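Local coordinates for cysteine desulfurase (Elizabethkingia anophelis NUHP1, PDB 5VPR), which probably removes sulfur from L-cysteine to give L-alanine, passing it to a sulfur carrier with the help of a covalently bound pyridoxal 5'-phosphate, at residues G156-D161 and D190-K195; F10-I15 and Y393-E398; V108-T113 and C140-A145; K81-F86 and T295-M300. All blocks are in the same frame, centred on the assembly; numbering follows the deposited sequence.

Interaction 1 of 4, residues G156-D161 and D190-K195; sequences GTLQID and DEIIRK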
loop_
_atom_site.group_PDB
_atom_site.type_symbol
_atom_site.label_atom_id
_atom_site.label_comp_id
_atom_site.label_asym_id
_atom_site.label_seq_id
_atom_site.Cartn_x
_atom_site.Cartn_y
_atom_site.Cartn_z
ATOM N N GLY A 156 -16.378 8.739 -5.627
ATOM C CA GLY A 156 -15.361 7.786 -5.233
ATOM C C GLY A 156 -15.217 7.536 -3.741
ATOM O O GLY A 156 -14.402 6.689 -3.352
ATOM N N THR A 157 -15.961 8.246 -2.895
ATOM C CA THR A 157 -15.863 8.061 -1.452
ATOM C C THR A 157 -16.789 6.939 -0.988
ATOM O O THR A 157 -17.765 6.594 -1.661
ATOM C CB THR A 157 -16.215 9.354 -0.712
ATOM O OG1 THR A 157 -17.528 9.776 -1.091
ATOM C CG2 THR A 157 -15.229 10.465 -1.051
ATOM N N LEU A 158 -16.480 6.374 0.184
ATOM C CA LEU A 158 -17.307 5.318 0.758
ATOM C C LEU A 158 -18.577 5.892 1.374
ATOM O O LEU A 158 -18.563 6.973 1.971
ATOM C CB LEU A 158 -16.537 4.537 1.824
ATOM C CG LEU A 158 -15.448 3.586 1.318
ATOM C CD1 LEU A 158 -14.730 2.890 2.485
ATOM C CD2 LEU A 158 -16.049 2.558 0.366
ATOM N N GLN A 159 -19.684 5.159 1.223
ATOM C CA GLN A 159 -20.941 5.503 1.895
ATOM C C GLN A 159 -20.940 4.826 3.266
ATOM O O GLN A 159 -21.611 3.820 3.507
ATOM C CB GLN A 159 -22.136 5.082 1.046
ATOM N N ILE A 160 -20.162 5.400 4.189
ATOM C CA ILE A 160 -19.895 4.708 5.449
ATOM C C ILE A 160 -21.058 4.778 6.416
ATOM O O ILE A 160 -21.091 4.001 7.379
ATOM C CB ILE A 160 -18.643 5.245 6.166
ATOM C CG1 ILE A 160 -18.842 6.694 6.606
ATOM C CG2 ILE A 160 -17.430 5.103 5.271
ATOM C CD1 ILE A 160 -17.755 7.184 7.526
ATOM N N ASP A 161 -22.019 5.669 6.183
ATOM C CA ASP A 161 -23.175 5.731 7.068
ATOM C C ASP A 161 -24.070 4.502 6.942
ATOM O O ASP A 161 -24.951 4.304 7.786
ATOM C CB ASP A 161 -23.965 7.017 6.804
ATOM C CG ASP A 161 -23.279 8.257 7.383
ATOM O OD1 ASP A 161 -22.514 8.112 8.366
ATOM O OD2 ASP A 161 -23.508 9.374 6.858
ATOM N N ASP A 190 -10.629 6.442 10.876
ATOM C CA ASP A 190 -10.852 6.657 12.310
ATOM C C ASP A 190 -12.339 6.732 12.633
ATOM O O ASP A 190 -12.790 6.219 13.666
ATOM C CB ASP A 190 -10.148 7.928 12.783
ATOM C CG ASP A 190 -8.640 7.775 12.819
ATOM O OD1 ASP A 190 -8.152 6.625 12.717
ATOM O OD2 ASP A 190 -7.942 8.806 12.946
ATOM N N GLU A 191 -13.111 7.371 11.759
ATOM C CA GLU A 191 -14.558 7.407 11.929
ATOM C C GLU A 191 -15.169 6.018 11.765
ATOM O O GLU A 191 -16.068 5.635 12.521
ATOM C CB GLU A 191 -15.154 8.377 10.915
ATOM C CG GLU A 191 -16.608 8.688 11.122
ATOM C CD GLU A 191 -17.115 9.595 10.035
ATOM O OE1 GLU A 191 -18.345 9.656 9.818
ATOM O OE2 GLU A 191 -16.257 10.229 9.381
ATOM N N ILE A 192 -14.682 5.248 10.785
ATOM C CA ILE A 192 -15.194 3.893 10.566
ATOM C C ILE A 192 -14.939 3.015 11.790
ATOM O O ILE A 192 -15.842 2.333 12.286
ATOM C CB ILE A 192 -14.563 3.276 9.302
ATOM C CG1 ILE A 192 -15.010 4.023 8.042
ATOM C CG2 ILE A 192 -14.878 1.775 9.212
ATOM C CD1 ILE A 192 -14.260 3.571 6.765
ATOM N N ILE A 193 -13.698 3.016 12.291
ATOM C CA ILE A 193 -13.343 2.195 13.447
ATOM C C ILE A 193 -14.171 2.591 14.663
ATOM O O ILE A 193 -14.696 1.733 15.378
ATOM C CB ILE A 193 -11.835 2.301 13.725
ATOM C CG1 ILE A 193 -11.050 1.556 12.636
ATOM C CG2 ILE A 193 -11.492 1.697 15.079
ATOM C CD1 ILE A 193 -9.561 1.696 12.785
ATOM N N ARG A 194 -14.324 3.897 14.899
ATOM C CA ARG A 194 -15.176 4.356 15.990
ATOM C C ARG A 194 -16.587 3.790 15.855
ATOM O O ARG A 194 -17.160 3.295 16.832
ATOM C CB ARG A 194 -15.204 5.889 16.023
ATOM C CG ARG A 194 -15.089 6.468 17.410
ATOM C CD ARG A 194 -15.184 7.999 17.410
ATOM N NE ARG A 194 -14.339 8.588 16.375
ATOM C CZ ARG A 194 -14.808 9.246 15.322
ATOM N NH1 ARG A 194 -16.118 9.414 15.185
ATOM N NH2 ARG A 194 -13.970 9.746 14.417
ATOM N N LYS A 195 -17.166 3.855 14.648
ATOM C CA LYS A 195 -18.491 3.274 14.442
ATOM C C LYS A 195 -18.492 1.771 14.691
ATOM O O LYS A 195 -19.410 1.247 15.335
ATOM C CB LYS A 195 -19.004 3.551 13.032
ATOM C CG LYS A 195 -19.387 4.986 12.719
ATOM C CD LYS A 195 -19.594 5.133 11.199
ATOM C CE LYS A 195 -20.094 6.527 10.804
ATOM N NZ LYS A 195 -21.282 6.928 11.608
#

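Interaction 2 of 4, residues F10-I15 and Y393-E398; sequences FDIQEI and YNTFEE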
loop_
_atom_site.group_PDB
_atom_site.type_symbol
_atom_site.label_atom_id
_atom_site.label_comp_id
_atom_site.label_asym_id
_atom_site.label_seq_id
_atom_site.Cartn_x
_atom_site.Cartn_y
_atom_site.Cartn_z
ATOM N N PHE A 10 15.423 18.794 3.071
ATOM C CA PHE A 10 14.866 17.893 2.061
ATOM C C PHE A 10 15.422 18.293 0.696
ATOM O O PHE A 10 14.968 19.273 0.098
ATOM C CB PHE A 10 13.339 17.955 2.084
ATOM C CG PHE A 10 12.673 17.035 1.099
ATOM C CD1 PHE A 10 12.395 15.718 1.438
ATOM C CD2 PHE A 10 12.311 17.488 -0.160
ATOM C CE1 PHE A 10 11.778 14.869 0.534
ATOM C CE2 PHE A 10 11.694 16.643 -1.067
ATOM C CZ PHE A 10 11.429 15.332 -0.719
ATOM N N ASP A 11 16.397 17.530 0.200
ATOM C CA ASP A 11 17.065 17.807 -1.075
ATOM C C ASP A 11 16.587 16.774 -2.094
ATOM O O ASP A 11 17.040 15.626 -2.086
ATOM C CB ASP A 11 18.585 17.779 -0.907
ATOM C CG ASP A 11 19.337 17.986 -2.219
ATOM O OD1 ASP A 11 18.711 18.355 -3.237
ATOM O OD2 ASP A 11 20.569 17.777 -2.229
ATOM N N ILE A 12 15.690 17.197 -2.988
ATOM C CA ILE A 12 15.124 16.277 -3.970
ATOM C C ILE A 12 16.216 15.646 -4.825
ATOM O O ILE A 12 16.106 14.480 -5.228
ATOM C CB ILE A 12 14.071 17.005 -4.830
ATOM C CG1 ILE A 12 13.451 16.046 -5.853
ATOM C CG2 ILE A 12 14.677 18.236 -5.519
ATOM C CD1 ILE A 12 12.731 14.874 -5.230
ATOM N N GLN A 13 17.292 16.385 -5.097
ATOM C CA GLN A 13 18.364 15.844 -5.925
ATOM C C GLN A 13 19.177 14.801 -5.167
ATOM O O GLN A 13 19.622 13.810 -5.753
ATOM C CB GLN A 13 19.262 16.974 -6.438
ATOM C CG GLN A 13 18.617 17.837 -7.533
ATOM C CD GLN A 13 18.045 17.008 -8.685
ATOM O OE1 GLN A 13 18.716 16.131 -9.232
ATOM N NE2 GLN A 13 16.797 17.281 -9.050
ATOM N N GLU A 14 19.395 15.006 -3.868
ATOM C CA GLU A 14 20.058 13.967 -3.091
ATOM C C GLU A 14 19.203 12.708 -3.046
ATOM O O GLU A 14 19.723 11.590 -3.133
ATOM C CB GLU A 14 20.364 14.480 -1.683
ATOM C CG GLU A 14 21.402 13.658 -0.928
ATOM C CD GLU A 14 20.825 12.390 -0.311
ATOM O OE1 GLU A 14 19.589 12.314 -0.137
ATOM O OE2 GLU A 14 21.610 11.469 -0.001
ATOM N N ILE A 15 17.881 12.873 -2.934
ATOM C CA ILE A 15 16.982 11.720 -2.910
ATOM C C ILE A 15 17.069 10.953 -4.223
ATOM O O ILE A 15 17.239 9.727 -4.235
ATOM C CB ILE A 15 15.535 12.170 -2.632
ATOM C CG1 ILE A 15 15.394 12.809 -1.245
ATOM C CG2 ILE A 15 14.568 11.007 -2.825
ATOM C CD1 ILE A 15 15.950 11.982 -0.139
ATOM N N TYR A 393 10.654 10.481 -5.053
ATOM C CA TYR A 393 11.684 10.933 -5.977
ATOM C C TYR A 393 11.127 11.718 -7.162
ATOM O O TYR A 393 11.912 12.225 -7.971
ATOM C CB TYR A 393 12.498 9.732 -6.488
ATOM C CG TYR A 393 11.658 8.506 -6.772
ATOM C CD1 TYR A 393 11.810 7.347 -6.014
ATOM C CD2 TYR A 393 10.703 8.510 -7.786
ATOM C CE1 TYR A 393 11.037 6.214 -6.260
ATOM C CE2 TYR A 393 9.923 7.382 -8.046
ATOM C CZ TYR A 393 10.093 6.238 -7.271
ATOM O OH TYR A 393 9.315 5.119 -7.502
ATOM N N ASN A 394 9.807 11.831 -7.289
ATOM C CA ASN A 394 9.241 12.555 -8.418
ATOM C C ASN A 394 9.369 14.066 -8.209
ATOM O O ASN A 394 9.478 14.556 -7.079
ATOM C CB ASN A 394 7.788 12.147 -8.630
ATOM C CG ASN A 394 7.657 10.709 -9.082
ATOM O OD1 ASN A 394 6.868 9.934 -8.532
ATOM N ND2 ASN A 394 8.438 10.339 -10.093
ATOM N N THR A 395 9.372 14.806 -9.322
ATOM C CA THR A 395 9.673 16.228 -9.309
ATOM C C THR A 395 8.578 17.040 -9.998
ATOM O O THR A 395 7.796 16.528 -10.802
ATOM C CB THR A 395 11.013 16.528 -10.008
ATOM O OG1 THR A 395 10.865 16.299 -11.412
ATOM C CG2 THR A 395 12.121 15.643 -9.471
ATOM N N PHE A 396 8.544 18.336 -9.688
ATOM C CA PHE A 396 7.650 19.228 -10.417
ATOM C C PHE A 396 8.018 19.283 -11.899
ATOM O O PHE A 396 7.137 19.362 -12.762
ATOM C CB PHE A 396 7.673 20.621 -9.787
ATOM C CG PHE A 396 7.229 20.633 -8.354
ATOM C CD1 PHE A 396 5.884 20.507 -8.033
ATOM C CD2 PHE A 396 8.152 20.752 -7.327
ATOM C CE1 PHE A 396 5.466 20.505 -6.713
ATOM C CE2 PHE A 396 7.743 20.746 -5.999
ATOM C CZ PHE A 396 6.399 20.624 -5.693
ATOM N N GLU A 397 9.315 19.221 -12.216
ATOM C CA GLU A 397 9.717 19.185 -13.621
ATOM C C GLU A 397 9.129 17.969 -14.328
ATOM O O GLU A 397 8.753 18.047 -15.506
ATOM C CB GLU A 397 11.242 19.198 -13.741
ATOM N N GLU A 398 9.012 16.842 -13.620
ATOM C CA GLU A 398 8.415 15.664 -14.240
ATOM C C GLU A 398 6.923 15.854 -14.482
ATOM O O GLU A 398 6.389 15.348 -15.477
ATOM C CB GLU A 398 8.658 14.427 -13.380
ATOM C CG GLU A 398 10.082 13.900 -13.445
ATOM C CD GLU A 398 10.300 12.723 -12.507
ATOM O OE1 GLU A 398 9.559 12.624 -11.502
ATOM O OE2 GLU A 398 11.209 11.903 -12.772
#

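Interaction 3 of 4, residues V108-T113 and C140-A145; sequences VAYAMT and CQRTGA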
loop_
_atom_site.group_PDB
_atom_site.type_symbol
_atom_site.label_atom_id
_atom_site.label_comp_id
_atom_site.label_asym_id
_atom_site.label_seq_id
_atom_site.Cartn_x
_atom_site.Cartn_y
_atom_site.Cartn_z
ATOM N N VAL A 108 -5.629 -14.052 7.369
ATOM C CA VAL A 108 -6.722 -13.757 8.292
ATOM C C VAL A 108 -8.001 -14.439 7.831
ATOM O O VAL A 108 -8.724 -15.029 8.638
ATOM C CB VAL A 108 -6.910 -12.236 8.447
ATOM C CG1 VAL A 108 -8.189 -11.923 9.255
ATOM C CG2 VAL A 108 -5.679 -11.609 9.115
ATOM N N ALA A 109 -8.304 -14.377 6.533
ATOM C CA ALA A 109 -9.582 -14.918 6.069
ATOM C C ALA A 109 -9.691 -16.402 6.377
ATOM O O ALA A 109 -10.757 -16.881 6.785
ATOM C CB ALA A 109 -9.769 -14.672 4.570
ATOM N N TYR A 110 -8.596 -17.145 6.198
ATOM C CA TYR A 110 -8.623 -18.573 6.493
ATOM C C TYR A 110 -8.681 -18.826 7.993
ATOM O O TYR A 110 -9.411 -19.714 8.445
ATOM C CB TYR A 110 -7.404 -19.271 5.880
ATOM C CG TYR A 110 -7.544 -19.632 4.415
ATOM C CD1 TYR A 110 -6.656 -19.131 3.465
ATOM C CD2 TYR A 110 -8.555 -20.481 3.983
ATOM C CE1 TYR A 110 -6.777 -19.466 2.121
ATOM C CE2 TYR A 110 -8.684 -20.821 2.642
ATOM C CZ TYR A 110 -7.793 -20.310 1.716
ATOM O OH TYR A 110 -7.921 -20.646 0.386
ATOM N N ALA A 111 -7.927 -18.057 8.785
ATOM C CA ALA A 111 -7.927 -18.281 10.226
ATOM C C ALA A 111 -9.250 -17.877 10.883
ATOM O O ALA A 111 -9.569 -18.390 11.960
ATOM C CB ALA A 111 -6.750 -17.541 10.869
ATOM N N MET A 112 -10.037 -16.987 10.265
ATOM C CA MET A 112 -11.335 -16.626 10.835
ATOM C C MET A 112 -12.367 -17.736 10.691
ATOM O O MET A 112 -13.396 -17.687 11.376
ATOM C CB MET A 112 -11.908 -15.360 10.184
ATOM C CG MET A 112 -11.190 -14.065 10.521
ATOM S SD MET A 112 -11.388 -13.540 12.230
ATOM C CE MET A 112 -13.173 -13.417 12.343
ATOM N N THR A 113 -12.118 -18.715 9.810
ATOM C CA THR A 113 -13.138 -19.703 9.455
ATOM C C THR A 113 -13.809 -20.294 10.688
ATOM O O THR A 113 -15.036 -20.456 10.719
ATOM C CB THR A 113 -12.522 -20.820 8.600
ATOM O OG1 THR A 113 -12.054 -20.280 7.356
ATOM C CG2 THR A 113 -13.557 -21.918 8.314
ATOM N N CYS A 140 -17.064 -16.539 3.292
ATOM C CA CYS A 140 -18.517 -16.640 3.383
ATOM C C CYS A 140 -19.040 -17.910 2.718
ATOM O O CYS A 140 -20.093 -18.420 3.113
ATOM C CB CYS A 140 -19.175 -15.409 2.759
ATOM S SG CYS A 140 -18.886 -13.869 3.670
ATOM N N GLN A 141 -18.335 -18.429 1.709
ATOM C CA GLN A 141 -18.756 -19.682 1.089
ATOM C C GLN A 141 -18.538 -20.862 2.029
ATOM O O GLN A 141 -19.380 -21.764 2.103
ATOM C CB GLN A 141 -18.013 -19.899 -0.231
ATOM N N ARG A 142 -17.418 -20.871 2.757
ATOM C CA ARG A 142 -17.157 -21.935 3.723
ATOM C C ARG A 142 -18.162 -21.895 4.864
ATOM O O ARG A 142 -18.900 -22.857 5.098
ATOM C CB ARG A 142 -15.736 -21.812 4.269
ATOM C CG ARG A 142 -14.673 -22.052 3.239
ATOM C CD ARG A 142 -13.325 -22.213 3.895
ATOM N NE ARG A 142 -12.878 -21.019 4.612
ATOM C CZ ARG A 142 -12.293 -19.970 4.038
ATOM N NH1 ARG A 142 -12.116 -19.938 2.724
ATOM N NH2 ARG A 142 -11.900 -18.943 4.776
ATOM N N THR A 143 -18.193 -20.789 5.596
ATOM C CA THR A 143 -19.169 -20.614 6.654
ATOM C C THR A 143 -20.552 -20.372 6.042
ATOM O O THR A 143 -20.748 -20.435 4.826
ATOM C CB THR A 143 -18.745 -19.463 7.559
ATOM O OG1 THR A 143 -18.681 -18.265 6.780
ATOM C CG2 THR A 143 -17.361 -19.732 8.145
ATOM N N GLY A 144 -21.533 -20.104 6.890
ATOM C CA GLY A 144 -22.818 -19.700 6.362
ATOM C C GLY A 144 -22.957 -18.193 6.294
ATOM O O GLY A 144 -24.075 -17.668 6.252
ATOM N N ALA A 145 -21.830 -17.483 6.273
ATOM C CA ALA A 145 -21.846 -16.044 6.494
ATOM C C ALA A 145 -22.298 -15.282 5.253
ATOM O O ALA A 145 -22.090 -15.717 4.116
ATOM C CB ALA A 145 -20.465 -15.558 6.925
#

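Interaction 4 of 4, residues K81-F86 and T295-M300; sequences KKVQRF and TAVDFM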
loop_
_atom_site.group_PDB
_atom_site.type_symbol
_atom_site.label_atom_id
_atom_site.label_comp_id
_atom_site.label_asym_id
_atom_site.label_seq_id
_atom_site.Cartn_x
_atom_site.Cartn_y
_atom_site.Cartn_z
ATOM N N LYS A 81 11.895 -5.542 14.397
ATOM C CA LYS A 81 11.749 -4.454 15.358
ATOM C C LYS A 81 11.716 -3.099 14.665
ATOM O O LYS A 81 11.055 -2.168 15.148
ATOM C CB LYS A 81 12.869 -4.508 16.405
ATOM C CG LYS A 81 12.855 -5.777 17.291
ATOM C CD LYS A 81 13.884 -5.682 18.413
ATOM C CE LYS A 81 13.904 -6.956 19.264
ATOM N NZ LYS A 81 14.171 -8.138 18.388
ATOM N N LYS A 82 12.417 -2.961 13.538
ATOM C CA LYS A 82 12.308 -1.732 12.758
ATOM C C LYS A 82 10.876 -1.521 12.278
ATOM O O LYS A 82 10.326 -0.419 12.395
ATOM C CB LYS A 82 13.270 -1.762 11.570
ATOM C CG LYS A 82 14.759 -1.773 11.926
ATOM C CD LYS A 82 15.565 -1.909 10.627
ATOM C CE LYS A 82 17.072 -2.027 10.826
ATOM N NZ LYS A 82 17.731 -2.116 9.470
ATOM N N VAL A 83 10.254 -2.572 11.736
ATOM C CA VAL A 83 8.872 -2.462 11.276
ATOM C C VAL A 83 7.940 -2.183 12.451
ATOM O O VAL A 83 7.022 -1.361 12.348
ATOM C CB VAL A 83 8.451 -3.734 10.515
ATOM C CG1 VAL A 83 6.987 -3.647 10.111
ATOM C CG2 VAL A 83 9.332 -3.939 9.277
ATOM N N GLN A 84 8.159 -2.869 13.582
ATOM C CA GLN A 84 7.375 -2.613 14.794
ATOM C C GLN A 84 7.363 -1.130 15.154
ATOM O O GLN A 84 6.297 -0.528 15.337
ATOM C CB GLN A 84 7.932 -3.432 15.968
ATOM C CG GLN A 84 7.111 -3.258 17.255
ATOM C CD GLN A 84 7.905 -3.464 18.527
ATOM O OE1 GLN A 84 9.023 -3.988 18.512
ATOM N NE2 GLN A 84 7.330 -3.040 19.648
ATOM N N ARG A 85 8.550 -0.522 15.256
ATOM C CA ARG A 85 8.629 0.903 15.575
ATOM C C ARG A 85 8.018 1.763 14.472
ATOM O O ARG A 85 7.414 2.803 14.755
ATOM C CB ARG A 85 10.086 1.302 15.824
ATOM C CG ARG A 85 10.651 0.776 17.148
ATOM C CD ARG A 85 12.036 1.347 17.450
ATOM N NE ARG A 85 13.029 0.838 16.516
ATOM C CZ ARG A 85 13.694 -0.303 16.681
ATOM N NH1 ARG A 85 13.476 -1.050 17.759
ATOM N NH2 ARG A 85 14.579 -0.695 15.768
ATOM N N PHE A 86 8.148 1.324 13.221
ATOM C CA PHE A 86 7.624 2.062 12.076
ATOM C C PHE A 86 6.106 2.226 12.151
ATOM O O PHE A 86 5.581 3.304 11.848
ATOM C CB PHE A 86 8.047 1.336 10.792
ATOM C CG PHE A 86 7.661 2.035 9.522
ATOM C CD1 PHE A 86 8.279 3.219 9.148
ATOM C CD2 PHE A 86 6.709 1.482 8.675
ATOM C CE1 PHE A 86 7.946 3.849 7.946
ATOM C CE2 PHE A 86 6.363 2.112 7.472
ATOM C CZ PHE A 86 6.979 3.292 7.113
ATOM N N THR A 295 15.283 -2.282 5.826
ATOM C CA THR A 295 16.106 -1.237 5.227
ATOM C C THR A 295 15.246 -0.204 4.507
ATOM O O THR A 295 15.579 0.983 4.501
ATOM C CB THR A 295 17.116 -1.862 4.262
ATOM O OG1 THR A 295 17.777 -2.945 4.923
ATOM C CG2 THR A 295 18.158 -0.835 3.817
ATOM N N ALA A 296 14.133 -0.636 3.915
ATOM C CA ALA A 296 13.195 0.314 3.326
ATOM C C ALA A 296 12.549 1.195 4.395
ATOM O O ALA A 296 12.305 2.387 4.159
ATOM C CB ALA A 296 12.141 -0.450 2.525
ATOM N N VAL A 297 12.282 0.633 5.576
ATOM C CA VAL A 297 11.848 1.448 6.708
ATOM C C VAL A 297 12.928 2.462 7.071
ATOM O O VAL A 297 12.646 3.648 7.291
ATOM C CB VAL A 297 11.489 0.546 7.905
ATOM C CG1 VAL A 297 11.367 1.376 9.192
ATOM C CG2 VAL A 297 10.197 -0.197 7.629
ATOM N N ASP A 298 14.187 2.008 7.129
ATOM C CA ASP A 298 15.303 2.911 7.408
ATOM C C ASP A 298 15.347 4.064 6.410
ATOM O O ASP A 298 15.592 5.219 6.785
ATOM C CB ASP A 298 16.626 2.135 7.371
ATOM C CG ASP A 298 16.820 1.213 8.573
ATOM O OD1 ASP A 298 16.059 1.319 9.560
ATOM O OD2 ASP A 298 17.746 0.374 8.522
ATOM N N PHE A 299 15.115 3.767 5.130
ATOM C CA PHE A 299 15.150 4.808 4.103
ATOM C C PHE A 299 14.083 5.860 4.358
ATOM O O PHE A 299 14.349 7.070 4.309
ATOM C CB PHE A 299 14.955 4.195 2.715
ATOM C CG PHE A 299 14.652 5.215 1.658
ATOM C CD1 PHE A 299 15.655 6.054 1.188
ATOM C CD2 PHE A 299 13.369 5.361 1.160
ATOM C CE1 PHE A 299 15.390 7.023 0.215
ATOM C CE2 PHE A 299 13.093 6.326 0.191
ATOM C CZ PHE A 299 14.108 7.160 -0.278
ATOM N N MET A 300 12.861 5.411 4.626
ATOM C CA MET A 300 11.784 6.345 4.909
ATOM C C MET A 300 12.072 7.148 6.172
ATOM O O MET A 300 11.868 8.369 6.188
ATOM C CB MET A 300 10.459 5.588 5.013
ATOM C CG MET A 300 10.028 4.984 3.685
ATOM S SD MET A 300 8.362 4.306 3.667
ATOM C CE MET A 300 7.342 5.756 3.999
#

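Interaction 1 of 4, residues G156-D161 and D190-K195
Ile160 lies across the side of helix 189-199 and spreads its two branches over different residues of it. Its CG2, anti to the carbonyl carbon, meets the tip of Ile192 obliquely, 3.8 Å from Ile192 CD1. The other branch starts in the crowded position between the backbone N and the carbonyl carbon (chi1 65°), which carries Ile160 CD1 out between Glu191 and Lys195. Glu191, stretched out with CG anti to its backbone N, crosses this branch at about a right angle, and Glu191 OE1 comes within 3.4 Å of Ile160 CD1. On the next turn of the helix Lys195 CE approaches the same methyl at 4.1 Å. The Lys195 chain is extended until chi4 (-51°), where it bends and turns the ammonium toward Asp161; the salt bridge between Lys195 NZ and Asp161 OD1 is long, 3.7 Å. The ammonium also forms a salt bridge with Asp164, so two acidic groups probably share its charge. Leu158 adds a loose apolar touch, Leu158 CD1 to Ile192 CD1 at 4.4 Å, and both Leu158 and Ile192 also rest on Val176. The apolar contacts thus continue inward to strand 171-177, while the charged ends lie along the outer margin. Such packing of a connecting loop against a sheet-covering helix belongs to the large alpha/beta domain of the class-V, fold-type I pyridoxal-phosphate enzymes.

Interaction 2 of 4, residues F10-I15 and Y393-E398
Ile12, in the first turn of the N-terminal helix 12-17, makes the main apolar contact with the turn that leads into the C-terminal helix 396-413, whose start is closed by a capping box. With CG1 anti to the backbone N (chi1 -179°), the isoleucine reaches across and sets its CD1 over two successive carbonyls, 3.9 Å from Tyr393 O and 3.8 Å from Asn394 O. Its CG1 meets the methyl of Thr395 at about a right angle, with Ile12 CG1 and Thr395 CG2 3.9 Å apart. One helical turn on, Ile15 CG2 rests more loosely on the base of Tyr393, 4.4 Å from Tyr393 CB. The tyrosine ring leads away from this contact, and its hydroxyl is hydrogen-bonded to Asn36.

The carbonyls under Ile12 have polar partners of their own: Arg16 for Tyr393 O and His311 for Asn394 O. Arg16 also forms a salt bridge with Glu398, so the same N-terminal helix is tied to the turn by charge as well as by packing. Asp11 caps that helix, its OD1 accepting from Gln13 N. In the box at the other helix, Thr395 OG1 accepts from Glu398 N at 2.9 Å, and Glu398 returns its carboxylate to the backbone. Two donors grip Glu398 OE1: Thr395 N arrives from above the carboxylate plane at 3.1 Å, whereas Asn394 ND2, 2.9 Å away, meets the syn lone pair of Glu398 OE1.

Interaction 3 of 4, residues V108-T113 and C140-A145
The end of helix 101-111 and the C-terminal turn of helix 134-142 are clasped at the protein surface by one arginine. Arg142 leaves its helix with CG anti to the carbonyl carbon, and a bend at chi3 lays the guanidinium beside Thr113. It grips the hydroxyl side-on with two nitrogens: Arg142 NE is 3.0 Å and Arg142 NH2 2.9 Å from Thr113 OG1. The oxygen lies close to the guanidinium plane, but as both N-H groups converge on one atom, neither bond is straight, at 139° and 140°. Thr113 OG1 in turn donates to Tyr110 O across 2.9 Å, a bond that fixes the rotation of the hydroxyl and leaves its oxygen facing the arginine.

The two helices flank strand 121-125 in sequence within the large alpha/beta domain of this fold-type I enzyme, and Thr113 also packs on Leu139 of the second helix. One face of the guanidinium is met by Tyr110, with Tyr110 CD2 3.6 Å above its plane and offset toward the rim; the ring and guanidinium planes are 27° apart. Arg142 NH1 approaches Tyr110 CE2 to 3.5 Å from an oblique direction. Just past the helix, the methyl of Thr143 points at the other backbone, Thr143 CG2 lying 3.5 Å from Thr113 O. The Thr143 hydroxyl, bound to Leu139 O, accepts from Ala145 N in an ST turn.

Interaction 4 of 4, residues K81-F86 and T295-M300
Asp298 OD2 is held by a single donor across the two helices, Lys82 NZ, in a short salt bridge of 2.7 Å. The ammonium comes from above the carboxylate plane, 29° out of it. Lys82 gets there as a fully extended chain, with CG anti to the carbonyl carbon, and crosses the aspartate at about a right angle. Its methylenes pass along the carboxylate on the way, so that Lys82 CD lies 3.4 Å from Asp298 OD1.

Beside this bridge the contact is apolar, and Val297 is its centre. Val297 CG1, anti to the backbone N, presses on the near corner of the Phe86 ring, 3.6 Å from Phe86 CD1. The second methyl, Val297 CG2, sits over the ring face in a CH-pi contact, 4.1 Å from the Phe86 centroid and 20° off the ring normal, and is touched by Val83 CG2 at 4.2 Å. Phe86 is swung out toward the partner helix with CG anti to its backbone N. At the far tip of the ring Met300 sets its sulfur, SD, 3.8 Å from Phe86 CZ in an oblique Met-aromatic contact, and the bend at chi3 brings CE to the ring edge. Arg305 adds a cation-pi contact to the same ring.

The segments run in broadly the same direction, their axes 9.3 Å apart at closest approach and crossing at 42°. Buried packing of this kind joins helix 67-87 to helix 287-303 in the class-V, fold-type I aminotransferase architecture.

Overall arrangement
From the N terminus, the chain opens the widest loop at 10-15 and closes it only at 393-398, so interaction 2 brings the N-terminal segment to the start of the C-terminal helix 396-413 and encloses the other three contacts. Within it, interaction 4 joins 81-86 to 295-300, and inside that span lie interaction 3 and then interaction 1, two short loops in series that never cross. Both of these join elements around the seven-stranded sheet, their centres about 24 Å apart. Interaction 4 links helices 67-87 and 287-303, with its nearest atoms about 5 Å from interaction 2. Interactions 2 and 3 lie on opposite sides of the chain's centre, about 46 Å apart between centres.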